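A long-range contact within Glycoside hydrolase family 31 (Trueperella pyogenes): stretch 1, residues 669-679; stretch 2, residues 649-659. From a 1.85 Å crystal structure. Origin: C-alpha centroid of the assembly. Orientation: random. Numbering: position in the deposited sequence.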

ATOM      1  N   ARG A 669     -16.284 -13.733   1.407  1.00 22.96           N
ATOM      2  CA  ARG A 669     -15.013 -14.265   0.868  1.00 23.23           C
ATOM      3  C   ARG A 669     -15.197 -15.329  -0.232  1.00 23.71           C
ATOM      4  O   ARG A 669     -14.248 -16.062  -0.559  1.00 24.88           O
ATOM      5  CB  ARG A 669     -14.091 -14.741   2.003  1.00 23.72           C
ATOM      6  CG  ARG A 669     -13.510 -13.586   2.814  1.00 24.07           C
ATOM      7  CD  ARG A 669     -12.445 -14.047   3.801  1.00 25.36           C
ATOM      8  NE  ARG A 669     -13.052 -14.988   4.738  1.00 28.06           N
ATOM      9  CZ  ARG A 669     -13.585 -14.687   5.932  1.00 29.91           C
ATOM     10  NH1 ARG A 669     -14.150 -15.652   6.653  1.00 31.08           N
ATOM     11  NH2 ARG A 669     -13.546 -13.447   6.425  1.00 29.57           N
ATOM     12  N   GLN A 670     -16.393 -15.427  -0.811  1.00 23.36           N
ATOM     13  CA  GLN A 670     -16.513 -16.019  -2.156  1.00 23.73           C
ATOM     14  C   GLN A 670     -16.500 -14.895  -3.157  1.00 23.12           C
ATOM     15  O   GLN A 670     -16.854 -13.762  -2.840  1.00 22.47           O
ATOM     16  CB  GLN A 670     -17.732 -16.933  -2.400  1.00 25.01           C
ATOM     17  CG  GLN A 670     -18.871 -16.885  -1.426  1.00 25.77           C
ATOM     18  CD  GLN A 670     -20.016 -17.836  -1.758  1.00 26.18           C
ATOM     19  OE1 GLN A 670     -20.266 -18.783  -1.029  1.00 27.16           O
ATOM     20  NE2 GLN A 670     -20.755 -17.536  -2.817  1.00 26.62           N
ATOM     21  N   TYR A 671     -16.076 -15.221  -4.371  1.00 21.95           N
ATOM     22  CA  TYR A 671     -15.969 -14.233  -5.410  1.00 21.69           C
ATOM     23  C   TYR A 671     -16.012 -14.903  -6.776  1.00 21.88           C
ATOM     24  O   TYR A 671     -15.760 -16.095  -6.897  1.00 21.37           O
ATOM     25  CB  TYR A 671     -14.661 -13.439  -5.242  1.00 20.54           C
ATOM     26  CG  TYR A 671     -13.403 -14.266  -5.365  1.00 19.73           C
ATOM     27  CD1 TYR A 671     -12.855 -14.923  -4.252  1.00 19.40           C
ATOM     28  CD2 TYR A 671     -12.757 -14.400  -6.597  1.00 19.37           C
ATOM     29  CE1 TYR A 671     -11.704 -15.692  -4.369  1.00 19.22           C
ATOM     30  CE2 TYR A 671     -11.600 -15.141  -6.725  1.00 19.21           C
ATOM     31  CZ  TYR A 671     -11.073 -15.785  -5.613  1.00 19.47           C
ATOM     32  OH  TYR A 671      -9.937 -16.567  -5.736  1.00 20.00           O
ATOM     33  N   MET A 672     -16.313 -14.101  -7.787  1.00 22.05           N
ATOM     34  CA  MET A 672     -16.262 -14.547  -9.157  1.00 22.64           C
ATOM     35  C   MET A 672     -14.846 -14.292  -9.685  1.00 21.59           C
ATOM     36  O   MET A 672     -14.218 -13.257  -9.373  1.00 19.93           O
ATOM     37  CB  MET A 672     -17.309 -13.808 -10.008  1.00 24.56           C
ATOM     38  CG  MET A 672     -18.761 -14.010  -9.565  1.00 26.41           C
ATOM     39  SD  MET A 672     -19.303 -15.727  -9.683  1.00 29.36           S
ATOM     40  CE  MET A 672     -19.144 -16.059 -11.436  1.00 29.74           C
ATOM     41  N   LEU A 673     -14.339 -15.241 -10.469  1.00 21.03           N
ATOM     42  CA  LEU A 673     -13.125 -15.037 -11.233  1.00 20.86           C
ATOM     43  C   LEU A 673     -13.589 -14.913 -12.659  1.00 21.65           C
ATOM     44  O   LEU A 673     -13.905 -15.918 -13.288  1.00 22.04           O
ATOM     45  CB  LEU A 673     -12.149 -16.209 -11.089  1.00 20.64           C
ATOM     46  CG  LEU A 673     -10.802 -15.989 -11.787  1.00 20.37           C
ATOM     47  CD1 LEU A 673     -10.013 -14.884 -11.117  1.00 19.76           C
ATOM     48  CD2 LEU A 673     -10.003 -17.274 -11.801  1.00 20.70           C
ATOM     49  N   GLY A 674     -13.663 -13.678 -13.158  1.00 21.95           N
ATOM     50  CA  GLY A 674     -14.339 -13.419 -14.428  1.00 23.21           C
ATOM     51  C   GLY A 674     -15.834 -13.710 -14.376  1.00 24.33           C
ATOM     52  O   GLY A 674     -16.429 -13.782 -13.305  1.00 24.65           O
ATOM     53  N   ASP A 675     -16.439 -13.862 -15.545  1.00 25.23           N
ATOM     54  CA  ASP A 675     -17.887 -14.083 -15.652  1.00 26.71           C
ATOM     55  C   ASP A 675     -18.342 -15.460 -15.232  1.00 26.89           C
ATOM     56  O   ASP A 675     -19.486 -15.609 -14.843  1.00 27.97           O
ATOM     57  CB  ASP A 675     -18.366 -13.920 -17.096  1.00 27.71           C
ATOM     58  CG  ASP A 675     -18.316 -12.503 -17.597  1.00 28.21           C
ATOM     59  OD1 ASP A 675     -18.068 -11.550 -16.850  1.00 27.47           O
ATOM     60  OD2 ASP A 675     -18.596 -12.339 -18.797  1.00 30.24           O
ATOM     61  N   GLU A 676     -17.491 -16.471 -15.359  1.00 26.67           N
ATOM     62  CA  GLU A 676     -17.986 -17.855 -15.383  1.00 27.58           C
ATOM     63  C   GLU A 676     -17.706 -18.710 -14.135  1.00 26.59           C
ATOM     64  O   GLU A 676     -18.420 -19.695 -13.900  1.00 26.57           O
ATOM     65  CB  GLU A 676     -17.453 -18.582 -16.628  1.00 28.65           C
ATOM     66  CG  GLU A 676     -17.703 -17.864 -17.949  1.00 29.86           C
ATOM     67  CD  GLU A 676     -19.184 -17.619 -18.253  1.00 31.66           C
ATOM     68  OE1 GLU A 676     -20.053 -18.404 -17.804  1.00 32.56           O
ATOM     69  OE2 GLU A 676     -19.507 -16.631 -18.952  1.00 32.24           O
ATOM     70  N   LEU A 677     -16.704 -18.351 -13.346  1.00 24.66           N
ATOM     71  CA  LEU A 677     -16.258 -19.184 -12.235  1.00 24.56           C
ATOM     72  C   LEU A 677     -16.529 -18.534 -10.898  1.00 23.94           C
ATOM     73  O   LEU A 677     -16.146 -17.379 -10.672  1.00 23.72           O
ATOM     74  CB  LEU A 677     -14.765 -19.497 -12.367  1.00 24.27           C
ATOM     75  CG  LEU A 677     -14.314 -20.246 -13.625  1.00 24.71           C
ATOM     76  CD1 LEU A 677     -12.821 -20.470 -13.548  1.00 24.12           C
ATOM     77  CD2 LEU A 677     -15.059 -21.562 -13.808  1.00 25.60           C
ATOM     78  N   LEU A 678     -17.190 -19.273 -10.012  1.00 24.02           N
ATOM     79  CA  LEU A 678     -17.411 -18.859  -8.636  1.00 23.81           C
ATOM     80  C   LEU A 678     -16.404 -19.599  -7.746  1.00 23.36           C
ATOM     81  O   LEU A 678     -16.385 -20.842  -7.742  1.00 22.99           O
ATOM     82  CB  LEU A 678     -18.856 -19.197  -8.212  1.00 25.13           C
ATOM     83  CG  LEU A 678     -19.262 -18.839  -6.771  1.00 25.59           C
ATOM     84  CD1 LEU A 678     -18.856 -17.429  -6.425  1.00 25.37           C
ATOM     85  CD2 LEU A 678     -20.762 -18.991  -6.584  1.00 26.66           C
ATOM     86  N   ILE A 679     -15.583 -18.843  -7.006  1.00 21.88           N
ATOM     87  CA  ILE A 679     -14.508 -19.410  -6.194  1.00 22.02           C
ATOM     88  C   ILE A 679     -14.814 -19.280  -4.707  1.00 21.40           C
ATOM     89  O   ILE A 679     -15.284 -18.237  -4.272  1.00 22.17           O
ATOM     90  CB  ILE A 679     -13.154 -18.683  -6.423  1.00 21.65           C
ATOM     91  CG1 ILE A 679     -12.944 -18.295  -7.898  1.00 22.32           C
ATOM     92  CG2 ILE A 679     -12.002 -19.514  -5.859  1.00 21.61           C
ATOM     93  CD1 ILE A 679     -12.983 -19.447  -8.873  1.00 22.91           C
TER
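Stretch 2 649-659: PLMRAMFYDHA

Stretch 2 enters as a short strand around Met651 and Arg652, antiparallel to the 671-673 strand of the hairpin in stretch 1, then runs on through Ala653 and Met654 to a weakly bonded helix at about 655-658. Met672 faces Arg652 (CA-CA 4.9 Å) in a hydrogen-bonded pair: Arg652 N donates to Met672 O (2.8 Å) and Met672 N to Arg652 O (2.9 Å). Beyond it, Gly674 N reaches Leu650 O (2.9 Å), with Gly674 at a positive phi as the chain leaves the strand. On the face of Leu673 and Met651, the extended Met651 lays its CE over the ring of Tyr671, 4.1 Å from the ring centroid, while Leu673 CD1 packs on Leu650 CG (4.1 Å). On the face of Met672 and Arg652, the folded Met672 (m, m, m) packs against Asp657 and His658, its CG 4.2 Å from Asp657 OD2 and its SD 4.3 Å from His658 CE1, at the imidazole edge. The bent Met654 is a bump whose end fits between Gln670 and Leu678: its SD meets Leu678 CD1 (3.5 Å) and its CE meets Gln670 NE2 (3.3 Å). The end of the Arg652 side chain, bent at chi3, reaches the loop at Asp675; NH1 forms a salt bridge across the contact with Asp675 OD1 (2.7 Å) and another within stretch 2 with Asp657 OD2 (3.1 Å). A water bridges Asp675 O (2.8 Å from the water O) and, weakly, Asp657 OD2 (2.9 Å).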

ATOM      1  N   PRO A 649     -14.216  -5.915 -12.397  1.00 23.82           N
ATOM      2  CA  PRO A 649     -13.032  -6.592 -11.877  1.00 22.79           C
ATOM      3  C   PRO A 649     -12.875  -8.005 -12.444  1.00 22.14           C
ATOM      4  O   PRO A 649     -13.839  -8.579 -12.930  1.00 21.92           O
ATOM      5  CB  PRO A 649     -13.302  -6.685 -10.373  1.00 23.11           C
ATOM      6  CG  PRO A 649     -14.453  -5.790 -10.094  1.00 23.37           C
ATOM      7  CD  PRO A 649     -15.220  -5.651 -11.355  1.00 23.89           C
ATOM      8  N   LEU A 650     -11.672  -8.552 -12.361  1.00 21.36           N
ATOM      9  CA  LEU A 650     -11.436  -9.967 -12.668  1.00 21.41           C
ATOM     10  C   LEU A 650     -11.701 -10.758 -11.395  1.00 20.99           C
ATOM     11  O   LEU A 650     -12.485 -11.681 -11.402  1.00 21.30           O
ATOM     12  CB  LEU A 650     -10.020 -10.201 -13.180  1.00 21.55           C
ATOM     13  CG  LEU A 650      -9.633 -11.629 -13.549  1.00 21.60           C
ATOM     14  CD1 LEU A 650     -10.441 -12.112 -14.745  1.00 22.15           C
ATOM     15  CD2 LEU A 650      -8.148 -11.691 -13.864  1.00 21.69           C
ATOM     16  N   MET A 651     -11.063 -10.363 -10.297  1.00 20.33           N
ATOM     17  CA  MET A 651     -11.378 -10.892  -8.966  1.00 20.17           C
ATOM     18  C   MET A 651     -12.512 -10.061  -8.407  1.00 20.48           C
ATOM     19  O   MET A 651     -12.311  -8.928  -7.972  1.00 19.93           O
ATOM     20  CB  MET A 651     -10.142 -10.842  -8.062  1.00 19.98           C
ATOM     21  CG  MET A 651     -10.344 -11.436  -6.686  1.00 20.23           C
ATOM     22  SD  MET A 651      -8.748 -11.629  -5.861  1.00 20.60           S
ATOM     23  CE  MET A 651      -9.240 -12.487  -4.363  1.00 20.29           C
ATOM     24  N   ARG A 652     -13.721 -10.630  -8.454  1.00 20.93           N
ATOM     25  CA  ARG A 652     -14.939  -9.824  -8.592  1.00 21.10           C
ATOM     26  C   ARG A 652     -15.912 -10.119  -7.466  1.00 21.01           C
ATOM     27  O   ARG A 652     -16.421 -11.232  -7.357  1.00 20.99           O
ATOM     28  CB  ARG A 652     -15.592 -10.101  -9.960  1.00 21.62           C
ATOM     29  CG  ARG A 652     -16.883  -9.341 -10.261  1.00 22.51           C
ATOM     30  CD  ARG A 652     -17.498  -9.796 -11.589  1.00 23.30           C
ATOM     31  NE  ARG A 652     -16.510  -9.684 -12.672  1.00 23.89           N
ATOM     32  CZ  ARG A 652     -16.704 -10.084 -13.926  1.00 24.96           C
ATOM     33  NH1 ARG A 652     -17.865 -10.605 -14.300  1.00 25.60           N
ATOM     34  NH2 ARG A 652     -15.732  -9.934 -14.816  1.00 24.97           N
ATOM     35  N   ALA A 653     -16.196  -9.122  -6.639  1.00 20.85           N
ATOM     36  CA  ALA A 653     -17.233  -9.276  -5.626  1.00 21.11           C
ATOM     37  C   ALA A 653     -18.557  -9.716  -6.263  1.00 22.55           C
ATOM     38  O   ALA A 653     -18.861  -9.397  -7.417  1.00 21.89           O
ATOM     39  CB  ALA A 653     -17.420  -7.999  -4.865  1.00 20.97           C
ATOM     40  N   MET A 654     -19.348 -10.439  -5.492  1.00 24.33           N
ATOM     41  CA  MET A 654     -20.595 -11.033  -5.993  1.00 26.44           C
ATOM     42  C   MET A 654     -21.625 -10.000  -6.436  1.00 25.09           C
ATOM     43  O   MET A 654     -22.450 -10.268  -7.312  1.00 24.78           O
ATOM     44  CB  MET A 654     -21.212 -11.898  -4.914  1.00 29.39           C
ATOM     45  CG  MET A 654     -20.293 -12.979  -4.399  1.00 32.39           C
ATOM     46  SD  MET A 654     -20.330 -14.408  -5.470  1.00 39.52           S
ATOM     47  CE  MET A 654     -21.820 -15.115  -4.780  1.00 38.67           C
ATOM     48  N   PHE A 655     -21.582  -8.815  -5.825  1.00 23.90           N
ATOM     49  CA  PHE A 655     -22.572  -7.782  -6.109  1.00 23.93           C
ATOM     50  C   PHE A 655     -22.510  -7.245  -7.533  1.00 24.00           C
ATOM     51  O   PHE A 655     -23.485  -6.665  -7.978  1.00 24.18           O
ATOM     52  CB  PHE A 655     -22.549  -6.637  -5.065  1.00 23.63           C
ATOM     53  CG  PHE A 655     -21.363  -5.715  -5.164  1.00 22.79           C
ATOM     54  CD1 PHE A 655     -21.356  -4.667  -6.070  1.00 22.78           C
ATOM     55  CD2 PHE A 655     -20.294  -5.842  -4.301  1.00 22.11           C
ATOM     56  CE1 PHE A 655     -20.283  -3.794  -6.142  1.00 22.28           C
ATOM     57  CE2 PHE A 655     -19.206  -4.982  -4.375  1.00 21.66           C
ATOM     58  CZ  PHE A 655     -19.204  -3.947  -5.291  1.00 21.57           C
ATOM     59  N   TYR A 656     -21.393  -7.420  -8.251  1.00 23.72           N
ATOM     60  CA  TYR A 656     -21.323  -6.917  -9.631  1.00 24.69           C
ATOM     61  C   TYR A 656     -22.321  -7.624 -10.558  1.00 27.04           C
ATOM     62  O   TYR A 656     -22.930  -6.979 -11.398  1.00 28.92           O
ATOM     63  CB  TYR A 656     -19.883  -6.971 -10.214  1.00 23.54           C
ATOM     64  CG  TYR A 656     -19.046  -5.871  -9.628  1.00 22.54           C
ATOM     65  CD1 TYR A 656     -19.204  -4.554 -10.048  1.00 22.64           C
ATOM     66  CD2 TYR A 656     -18.156  -6.126  -8.596  1.00 22.10           C
ATOM     67  CE1 TYR A 656     -18.465  -3.524  -9.473  1.00 22.23           C
ATOM     68  CE2 TYR A 656     -17.406  -5.105  -8.006  1.00 21.90           C
ATOM     69  CZ  TYR A 656     -17.571  -3.809  -8.439  1.00 21.88           C
ATOM     70  OH  TYR A 656     -16.838  -2.799  -7.850  1.00 21.71           O
ATOM     71  N   ASP A 657     -22.482  -8.933 -10.391  1.00 28.36           N
ATOM     72  CA  ASP A 657     -23.354  -9.721 -11.250  1.00 30.17           C
ATOM     73  C   ASP A 657     -24.611 -10.211 -10.527  1.00 30.97           C
ATOM     74  O   ASP A 657     -25.530 -10.659 -11.202  1.00 31.07           O
ATOM     75  CB  ASP A 657     -22.594 -10.936 -11.822  1.00 31.50           C
ATOM     76  CG  ASP A 657     -21.318 -10.552 -12.579  1.00 32.85           C
ATOM     77  OD1 ASP A 657     -21.357  -9.572 -13.352  1.00 33.80           O
ATOM     78  OD2 ASP A 657     -20.273 -11.246 -12.412  1.00 34.41           O
ATOM     79  N   HIS A 658     -24.659 -10.148  -9.189  1.00 30.69           N
ATOM     80  CA  HIS A 658     -25.769 -10.721  -8.403  1.00 31.81           C
ATOM     81  C   HIS A 658     -26.286  -9.801  -7.287  1.00 31.77           C
ATOM     82  O   HIS A 658     -26.769 -10.289  -6.266  1.00 32.16           O
ATOM     83  CB  HIS A 658     -25.354 -12.085  -7.810  1.00 32.60           C
ATOM     84  CG  HIS A 658     -24.804 -13.035  -8.826  1.00 33.50           C
ATOM     85  ND1 HIS A 658     -23.454 -13.257  -8.982  1.00 34.74           N
ATOM     86  CD2 HIS A 658     -25.418 -13.773  -9.778  1.00 34.69           C
ATOM     87  CE1 HIS A 658     -23.259 -14.113  -9.973  1.00 34.36           C
ATOM     88  NE2 HIS A 658     -24.437 -14.440 -10.470  1.00 34.62           N
ATOM     89  N   ALA A 659     -26.268  -8.483  -7.505  1.00 31.47           N
ATOM     90  CA  ALA A 659     -26.690  -7.520  -6.458  1.00 31.56           C
ATOM     91  C   ALA A 659     -28.171  -7.557  -6.074  1.00 32.50           C
ATOM     92  O   ALA A 659     -28.541  -7.030  -5.030  1.00 32.64           O
ATOM     93  CB  ALA A 659     -26.318  -6.092  -6.852  1.00 31.02           C
TER
HETATM   94  O   HOH W   1     -21.207 -13.682 -13.754  1.00 42.58           O